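Local coordinates for Er-derived vesicles protein ERV41 (Saccharomyces cerevisiae, PDB 3ZLC), which travels in COPII-coated vesicles from the endoplasmic reticulum, is required for efficient transport of certain secretory proteins to the Golgi, and facilitates retrograde transport back, at residues D25-T30 and E56-F61; A89-K94 and L111-G116. One frame throughout, in Å; residues are numbered along the deposited sequence.

Contact 1: residues D25-T30 and E56-F61; sequences DIYVNT and EEMPFF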
ATOM      1  N   ASP A  25      -0.356   5.279   3.089  1.00 15.59           N
ATOM      2  CA  ASP A  25       0.568   5.741   4.102  1.00 19.62           C
ATOM      3  C   ASP A  25       1.335   4.485   4.435  1.00 15.47           C
ATOM      4  O   ASP A  25       0.783   3.546   5.009  1.00 12.96           O
ATOM      5  CB  ASP A  25      -0.173   6.286   5.326  1.00 21.44           C
ATOM      6  CG  ASP A  25       0.785   6.914   6.335  1.00 29.24           C
ATOM      7  OD1 ASP A  25       1.764   6.235   6.733  1.00 20.56           O
ATOM      8  OD2 ASP A  25       0.593   8.087   6.688  1.00 37.26           O
ATOM      9  N   ILE A  26       2.587   4.424   3.986  1.00 13.67           N
ATOM     10  CA  ILE A  26       3.396   3.204   4.070  0.83 15.69           C
ATOM     11  C   ILE A  26       4.816   3.548   4.547  1.00 15.07           C
ATOM     12  O   ILE A  26       5.310   4.635   4.240  1.00 16.23           O
ATOM     13  CB  ILE A  26       3.441   2.521   2.672  0.83 18.04           C
ATOM     14  CG1 ILE A  26       2.018   2.141   2.241  0.83 21.25           C
ATOM     15  CG2 ILE A  26       4.332   1.278   2.660  0.83 19.84           C
ATOM     16  CD1 ILE A  26       1.943   1.466   0.906  0.83 29.47           C
ATOM     17  N   TYR A  27       5.459   2.641   5.291  1.00 14.49           N
ATOM     18  CA  TYR A  27       6.877   2.795   5.618  1.00 13.64           C
ATOM     19  C   TYR A  27       7.564   1.733   4.775  1.00 19.45           C
ATOM     20  O   TYR A  27       7.114   0.593   4.746  1.00 15.67           O
ATOM     21  CB  TYR A  27       7.164   2.495   7.096  1.00 14.31           C
ATOM     22  CG  TYR A  27       6.452   3.374   8.114  1.00 16.23           C
ATOM     23  CD1 TYR A  27       6.040   4.669   7.799  1.00 15.73           C
ATOM     24  CD2 TYR A  27       6.194   2.900   9.390  1.00 14.99           C
ATOM     25  CE1 TYR A  27       5.394   5.470   8.753  1.00 18.04           C
ATOM     26  CE2 TYR A  27       5.552   3.682  10.343  1.00 19.05           C
ATOM     27  CZ  TYR A  27       5.150   4.964  10.018  1.00 24.61           C
ATOM     28  OH  TYR A  27       4.515   5.744  10.968  1.00 23.03           O
ATOM     29  N   VAL A  28       8.629   2.103   4.078  1.00 14.20           N
ATOM     30  CA  VAL A  28       9.433   1.138   3.313  1.00 14.53           C
ATOM     31  C   VAL A  28      10.838   1.127   3.910  1.00 17.20           C
ATOM     32  O   VAL A  28      11.376   2.189   4.226  1.00 16.61           O
ATOM     33  CB  VAL A  28       9.535   1.535   1.815  1.00 18.17           C
ATOM     34  CG1 VAL A  28      10.368   0.511   1.040  1.00 18.91           C
ATOM     35  CG2 VAL A  28       8.133   1.641   1.186  1.00 17.28           C
ATOM     36  N   ASN A  29      11.429  -0.062   4.060  1.00 16.18           N
ATOM     37  CA  ASN A  29      12.760  -0.232   4.680  1.00 18.73           C
ATOM     38  C   ASN A  29      13.894   0.122   3.711  1.00 20.31           C
ATOM     39  O   ASN A  29      14.956  -0.507   3.718  1.00 20.91           O
ATOM     40  CB  ASN A  29      12.885  -1.690   5.166  1.00 17.89           C
ATOM     41  CG  ASN A  29      14.015  -1.928   6.166  1.00 19.30           C
ATOM     42  OD1 ASN A  29      14.221  -3.074   6.569  1.00 21.63           O
ATOM     43  ND2 ASN A  29      14.736  -0.869   6.583  1.00 20.25           N
ATOM     44  N   THR A  30      13.674   1.163   2.906  1.00 18.92           N
ATOM     45  CA  THR A  30      14.683   1.686   1.972  1.00 21.51           C
ATOM     46  C   THR A  30      14.619   3.218   1.980  1.00 19.30           C
ATOM     47  O   THR A  30      13.532   3.795   2.136  1.00 20.21           O
ATOM     48  CB  THR A  30      14.418   1.180   0.532  1.00 20.23           C
ATOM     49  OG1 THR A  30      14.414  -0.261   0.516  1.00 20.43           O
ATOM     50  CG2 THR A  30      15.476   1.704  -0.445  1.00 19.68           C
ATOM     51  N   GLU A  56       9.338  10.893   2.696  1.00 20.63           N
ATOM     52  CA  GLU A  56      10.129  11.480   3.769  1.00 29.83           C
ATOM     53  C   GLU A  56      11.014  10.439   4.419  1.00 24.82           C
ATOM     54  O   GLU A  56      10.556   9.327   4.719  1.00 19.61           O
ATOM     55  CB  GLU A  56       9.207  12.130   4.805  1.00 27.94           C
ATOM     56  CG  GLU A  56       8.564  13.418   4.292  1.00 39.20           C
ATOM     57  CD  GLU A  56       7.671  14.099   5.316  1.00 43.07           C
ATOM     58  OE1 GLU A  56       7.684  13.694   6.500  1.00 39.76           O
ATOM     59  OE2 GLU A  56       6.948  15.043   4.929  1.00 44.02           O
ATOM     60  N   GLU A  57      12.271  10.808   4.649  1.00 20.97           N
ATOM     61  CA  GLU A  57      13.230   9.905   5.287  1.00 28.77           C
ATOM     62  C   GLU A  57      12.768   9.581   6.697  1.00 25.17           C
ATOM     63  O   GLU A  57      12.219  10.444   7.388  1.00 24.57           O
ATOM     64  CB  GLU A  57      14.621  10.542   5.354  1.00 36.79           C
ATOM     65  CG  GLU A  57      15.132  11.120   4.041  1.00 50.52           C
ATOM     66  CD  GLU A  57      15.393  10.064   2.996  1.00 54.98           C
ATOM     67  OE1 GLU A  57      15.464   8.870   3.355  1.00 51.53           O
ATOM     68  OE2 GLU A  57      15.532  10.431   1.807  1.00 58.83           O
ATOM     69  N   MET A  58      13.003   8.347   7.135  1.00 24.65           N
ATOM     70  CA  MET A  58      12.655   7.958   8.503  1.00 21.69           C
ATOM     71  C   MET A  58      13.549   6.823   8.955  1.00 25.71           C
ATOM     72  O   MET A  58      14.132   6.134   8.112  1.00 23.66           O
ATOM     73  CB  MET A  58      11.205   7.493   8.541  1.00 22.59           C
ATOM     74  CG  MET A  58      10.994   6.159   7.818  1.00 18.08           C
ATOM     75  SD  MET A  58       9.280   5.587   7.853  1.00 21.70           S
ATOM     76  CE  MET A  58       9.030   5.345   9.612  1.00 20.95           C
ATOM     77  N   PRO A  59      13.672   6.614  10.284  1.00 24.30           N
ATOM     78  CA  PRO A  59      14.271   5.339  10.696  1.00 26.15           C
ATOM     79  C   PRO A  59      13.169   4.289  10.606  1.00 24.48           C
ATOM     80  O   PRO A  59      12.127   4.452  11.267  1.00 21.18           O
ATOM     81  CB  PRO A  59      14.653   5.578  12.175  1.00 26.67           C
ATOM     82  CG  PRO A  59      14.425   7.100  12.429  1.00 30.92           C
ATOM     83  CD  PRO A  59      13.339   7.460  11.445  1.00 29.47           C
ATOM     84  N   PHE A  60      13.367   3.250   9.798  1.00 24.79           N
ATOM     85  CA  PHE A  60      12.332   2.229   9.624  1.00 21.73           C
ATOM     86  C   PHE A  60      11.942   1.598  10.961  1.00 19.77           C
ATOM     87  O   PHE A  60      12.789   1.304  11.791  1.00 21.09           O
ATOM     88  CB  PHE A  60      12.776   1.141   8.627  1.00 19.74           C
ATOM     89  CG  PHE A  60      11.690   0.128   8.309  1.00 17.93           C
ATOM     90  CD1 PHE A  60      10.632   0.467   7.472  1.00 17.80           C
ATOM     91  CD2 PHE A  60      11.740  -1.165   8.838  1.00 20.75           C
ATOM     92  CE1 PHE A  60       9.622  -0.454   7.175  1.00 16.64           C
ATOM     93  CE2 PHE A  60      10.726  -2.107   8.543  1.00 17.53           C
ATOM     94  CZ  PHE A  60       9.678  -1.745   7.704  1.00 16.25           C
ATOM     95  N   PHE A  61      10.643   1.430  11.175  1.00 18.87           N
ATOM     96  CA  PHE A  61      10.163   0.762  12.377  1.00 19.92           C
ATOM     97  C   PHE A  61       8.797   0.159  12.123  1.00 19.23           C
ATOM     98  O   PHE A  61       8.082   0.557  11.196  1.00 19.44           O
ATOM     99  CB  PHE A  61      10.120   1.718  13.582  1.00 21.26           C
ATOM    100  CG  PHE A  61       8.944   2.674  13.578  1.00 23.35           C
ATOM    101  CD1 PHE A  61       8.964   3.825  12.793  1.00 20.98           C
ATOM    102  CD2 PHE A  61       7.824   2.427  14.377  1.00 19.81           C
ATOM    103  CE1 PHE A  61       7.883   4.714  12.803  1.00 24.63           C
ATOM    104  CE2 PHE A  61       6.738   3.316  14.397  1.00 21.43           C
ATOM    105  CZ  PHE A  61       6.771   4.455  13.612  1.00 18.80           C
TER
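The methyl of Met58 lies over the centre of the Tyr27 ring: CE sits 3.5 Å from the ring centroid, 9° off the normal, as a CH-pi contact. The sulfur stands obliquely beside the same ring, SD 3.4 Å from Tyr27 CD1, which makes a Met-aromatic pair. The bend of the methionine chain at its last torsion (chi3 -63°) puts CE over the ring. Near the plane of the tyrosine, at its edge, lies the carbonyl O of Phe61, a buried oxygen for which the model holds no hydrogen-bond partner. The Phe61 ring meets the tyrosine obliquely, planes 38° apart, with CE1 3.5 Å from Tyr27 CE2. The pair joins the end of strand 19-28 to the loop that follows strand 53-57; the two strands belong to one mixed sheet of the lumenal domain, with strand 117-126 between them. Replacing Tyr27 by an alanine would probably leave Met58 CE and the Phe61 ring without their aromatic partner and open a gap between them. Further along, the Phe60 ring lies against Asn29. Asn29 CB stands over its centre, 3.7 Å from the centroid, and the amide is stacked nearly flat on the ring. Asn29 ND2 comes within 3.5 Å of Phe60 CB, yet its hydrogen bonds go to the carbonyls of Glu113 and Asn115, while OD1 accepts one from Asn155. At the edge of the Phe60 ring, CE1 approaches Tyr27 O at 3.6 Å.

Contact 2: residues A89-K94 and L111-G116; sequences AEFREK and LPEFNG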
ATOM      1  N   ALA A  89      12.756  -6.565  18.590  1.00 51.73           N
ATOM      2  CA  ALA A  89      12.752  -5.337  19.385  1.00 59.67           C
ATOM      3  C   ALA A  89      13.652  -4.254  18.783  1.00 64.37           C
ATOM      4  O   ALA A  89      13.518  -3.066  19.102  1.00 63.28           O
ATOM      5  CB  ALA A  89      13.148  -5.636  20.829  1.00 64.80           C
ATOM      6  N   GLU A  90      14.569  -4.684  17.918  1.00 58.68           N
ATOM      7  CA  GLU A  90      15.398  -3.788  17.123  1.00 58.75           C
ATOM      8  C   GLU A  90      14.555  -2.863  16.251  1.00 55.92           C
ATOM      9  O   GLU A  90      14.990  -1.767  15.906  1.00 56.45           O
ATOM     10  CB  GLU A  90      16.331  -4.606  16.219  1.00 66.23           C
ATOM     11  CG  GLU A  90      17.381  -5.441  16.954  1.00 73.46           C
ATOM     12  CD  GLU A  90      17.730  -6.725  16.219  1.00 77.71           C
ATOM     13  OE1 GLU A  90      16.831  -7.309  15.574  1.00 74.09           O
ATOM     14  OE2 GLU A  90      18.901  -7.153  16.293  1.00 83.84           O
ATOM     15  N   PHE A  91      13.350  -3.295  15.888  1.00 49.33           N
ATOM     16  CA  PHE A  91      12.572  -2.537  14.917  1.00 35.79           C
ATOM     17  C   PHE A  91      11.389  -1.779  15.503  1.00 32.94           C
ATOM     18  O   PHE A  91      10.446  -1.397  14.796  1.00 27.98           O
ATOM     19  CB  PHE A  91      12.196  -3.419  13.730  1.00 49.39           C
ATOM     20  CG  PHE A  91      13.387  -3.834  12.910  1.00 67.14           C
ATOM     21  CD1 PHE A  91      14.202  -4.883  13.323  1.00 72.31           C
ATOM     22  CD2 PHE A  91      13.719  -3.146  11.750  1.00 67.68           C
ATOM     23  CE1 PHE A  91      15.310  -5.254  12.582  1.00 76.63           C
ATOM     24  CE2 PHE A  91      14.826  -3.512  11.005  1.00 72.98           C
ATOM     25  CZ  PHE A  91      15.622  -4.569  11.420  1.00 78.52           C
ATOM     26  N   ARG A  92      11.465  -1.530  16.800  1.00 33.48           N
ATOM     27  CA  ARG A  92      10.524  -0.623  17.421  1.00 36.39           C
ATOM     28  C   ARG A  92      10.975   0.809  17.156  1.00 30.77           C
ATOM     29  O   ARG A  92      12.112   1.054  16.744  1.00 25.18           O
ATOM     30  CB  ARG A  92      10.380  -0.930  18.910  1.00 48.20           C
ATOM     31  CG  ARG A  92       9.725  -2.283  19.164  1.00 47.75           C
ATOM     32  CD  ARG A  92       8.558  -2.501  18.205  1.00 52.79           C
ATOM     33  NE  ARG A  92       7.654  -3.564  18.641  1.00 65.72           N
ATOM     34  CZ  ARG A  92       6.509  -3.881  18.035  1.00 73.30           C
ATOM     35  NH1 ARG A  92       6.107  -3.230  16.950  1.00 73.81           N
ATOM     36  NH2 ARG A  92       5.759  -4.857  18.515  1.00 76.48           N
ATOM     37  N   GLU A  93      10.064   1.746  17.360  1.00 24.28           N
ATOM     38  CA  GLU A  93      10.269   3.130  16.962  1.00 30.59           C
ATOM     39  C   GLU A  93      11.436   3.806  17.667  1.00 35.27           C
ATOM     40  O   GLU A  93      11.523   3.782  18.903  1.00 27.63           O
ATOM     41  CB  GLU A  93       8.999   3.912  17.264  1.00 29.67           C
ATOM     42  CG  GLU A  93       9.014   5.312  16.710  1.00 32.95           C
ATOM     43  CD  GLU A  93       7.714   6.015  16.961  1.00 38.49           C
ATOM     44  OE1 GLU A  93       6.806   5.389  17.551  1.00 42.77           O
ATOM     45  OE2 GLU A  93       7.607   7.190  16.566  1.00 41.21           O
ATOM     46  N   LYS A  94      12.332   4.410  16.891  1.00 31.21           N
ATOM     47  CA  LYS A  94      13.398   5.216  17.482  1.00 30.43           C
ATOM     48  C   LYS A  94      12.875   6.638  17.643  1.00 36.29           C
ATOM     49  O   LYS A  94      12.120   7.125  16.796  1.00 33.05           O
ATOM     50  CB  LYS A  94      14.662   5.235  16.611  1.00 31.72           C
ATOM     51  CG  LYS A  94      15.073   3.903  15.999  1.00 41.41           C
ATOM     52  CD  LYS A  94      15.121   2.782  17.014  1.00 54.92           C
ATOM     53  CE  LYS A  94      15.699   1.504  16.403  1.00 61.35           C
ATOM     54  NZ  LYS A  94      14.904   0.298  16.783  1.00 52.78           N
ATOM     55  N   LEU A 111      22.102   2.414  11.344  1.00 70.15           N
ATOM     56  CA  LEU A 111      22.514   1.177  10.685  1.00 71.11           C
ATOM     57  C   LEU A 111      21.684   1.010   9.413  1.00 67.15           C
ATOM     58  O   LEU A 111      20.562   1.522   9.335  1.00 64.38           O
ATOM     59  CB  LEU A 111      22.296  -0.029  11.608  1.00 68.82           C
ATOM     60  CG  LEU A 111      22.956  -0.013  12.989  1.00 70.01           C
ATOM     61  CD1 LEU A 111      22.631  -1.287  13.754  1.00 72.37           C
ATOM     62  CD2 LEU A 111      24.462   0.171  12.875  1.00 65.61           C
ATOM     63  N   PRO A 112      22.235   0.311   8.404  1.00 66.92           N
ATOM     64  CA  PRO A 112      21.445   0.038   7.195  1.00 68.08           C
ATOM     65  C   PRO A 112      20.175  -0.787   7.470  1.00 64.25           C
ATOM     66  O   PRO A 112      19.293  -0.826   6.608  1.00 58.37           O
ATOM     67  CB  PRO A 112      22.420  -0.736   6.291  1.00 67.46           C
ATOM     68  CG  PRO A 112      23.583  -1.127   7.172  1.00 68.98           C
ATOM     69  CD  PRO A 112      23.645  -0.090   8.249  1.00 68.62           C
ATOM     70  N   GLU A 113      20.082  -1.421   8.640  1.00 66.42           N
ATOM     71  CA  GLU A 113      18.871  -2.146   9.036  1.00 68.04           C
ATOM     72  C   GLU A 113      17.671  -1.209   9.154  1.00 53.96           C
ATOM     73  O   GLU A 113      16.524  -1.649   9.063  1.00 54.62           O
ATOM     74  CB  GLU A 113      19.074  -2.864  10.378  1.00 69.45           C
ATOM     75  CG  GLU A 113      19.653  -4.272  10.282  1.00 79.77           C
ATOM     76  CD  GLU A 113      19.849  -4.917  11.647  1.00 88.95           C
ATOM     77  OE1 GLU A 113      19.199  -4.468  12.615  1.00 89.03           O
ATOM     78  OE2 GLU A 113      20.658  -5.866  11.755  1.00 95.45           O
ATOM     79  N   PHE A 114      17.939   0.079   9.356  1.00 50.05           N
ATOM     80  CA  PHE A 114      16.876   1.040   9.632  1.00 40.48           C
ATOM     81  C   PHE A 114      16.616   2.050   8.518  1.00 27.88           C
ATOM     82  O   PHE A 114      15.756   2.928   8.687  1.00 27.05           O
ATOM     83  CB  PHE A 114      17.150   1.767  10.955  1.00 52.54           C
ATOM     84  CG  PHE A 114      17.395   0.835  12.107  1.00 62.94           C
ATOM     85  CD1 PHE A 114      16.385  -0.008  12.550  1.00 60.49           C
ATOM     86  CD2 PHE A 114      18.635   0.787  12.736  1.00 63.04           C
ATOM     87  CE1 PHE A 114      16.602  -0.879  13.603  1.00 62.25           C
ATOM     88  CE2 PHE A 114      18.859  -0.078  13.799  1.00 61.17           C
ATOM     89  CZ  PHE A 114      17.842  -0.914  14.232  1.00 60.47           C
ATOM     90  N   ASN A 115      17.355   1.934   7.405  1.00 25.13           N
ATOM     91  CA  ASN A 115      17.036   2.677   6.183  1.00 26.94           C
ATOM     92  C   ASN A 115      15.536   2.691   6.004  1.00 21.45           C
ATOM     93  O   ASN A 115      14.909   1.629   6.064  1.00 25.05           O
ATOM     94  CB  ASN A 115      17.654   1.996   4.953  1.00 32.35           C
ATOM     95  CG  ASN A 115      19.168   2.077   4.934  1.00 37.44           C
ATOM     96  OD1 ASN A 115      19.763   2.905   5.620  1.00 43.63           O
ATOM     97  ND2 ASN A 115      19.800   1.221   4.133  1.00 35.15           N
ATOM     98  N   GLY A 116      14.936   3.866   5.813  1.00 23.56           N
ATOM     99  CA  GLY A 116      13.486   3.906   5.666  1.00 23.96           C
ATOM    100  C   GLY A 116      12.934   5.107   4.924  1.00 23.06           C
ATOM    101  O   GLY A 116      13.569   6.155   4.867  1.00 19.84           O
TER
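Phe91 and Phe114 meet obliquely, their ring planes 52° apart and their centroids 5.3 Å from one another. The contact is uneven: Phe114 CE1 lies over one face of Phe91, displaced from the centre toward the rim, with Phe91 CE2 its nearest ring atom at 4.1 Å. The edge of the Phe91 ring meets Glu113, whose carbonyl O lies near the ring plane, 3.2 Å from Phe91 CE2. The glutamate side chain, extended beyond CG, crosses Phe91 at about a right angle and brings OE1 to 3.8 Å from Phe91 CZ, with the carboxylate turned 22° from the ring plane. This carboxylate also comes near a like charge, Glu90 OE2 standing 4.6 Å from Glu113 OE1, so some mutual repulsion is likely.

Phe114 lies between two aliphatic groups. Lys94 CE covers one face off centre, 4.1 Å from the ring centroid, in a CH-pi contact, and CB of Glu113 lies over the centre of the opposite face, 4.2 Å above the plane. The lysine chain, bent at chi2, crosses the ring at about a right angle. The position of its amino nitrogen is doubtful, so the contact is read from the carbons. Glu90 O lies near the plane of Phe114, at its edge.

Both segments belong to the irregular region between strands 67-68 and 117-126. A backbone hydrogen bond ties Phe91 to Ile62, and Gly116, whose backbone is hydrogen-bonded to that of Met58, leads directly into strand 117-126.

In the fold
Contacts 1 and 2 illustrate how irregular loops can be built onto the end of a beta-sheet. Their centres are about 9 Å apart, on the same side of the chain's centre, and they follow in series along the sequence, the first closing before the second opens. The segments 56-61 and 111-116 meet directly through a backbone hydrogen bond, Phe60 N to Phe114 O at 2.7 Å. The bond from Asn29 ND2 to Asn115 O, 2.6 Å long, ties segment 25-30 to 111-116 as well. The other segment of contact 2, 89-94, also touches contact 1: Phe91 O packs 3.4 Å from Phe61 CB. The disulfide Cys32-Cys117 links residues just beyond 25-30 and 111-116.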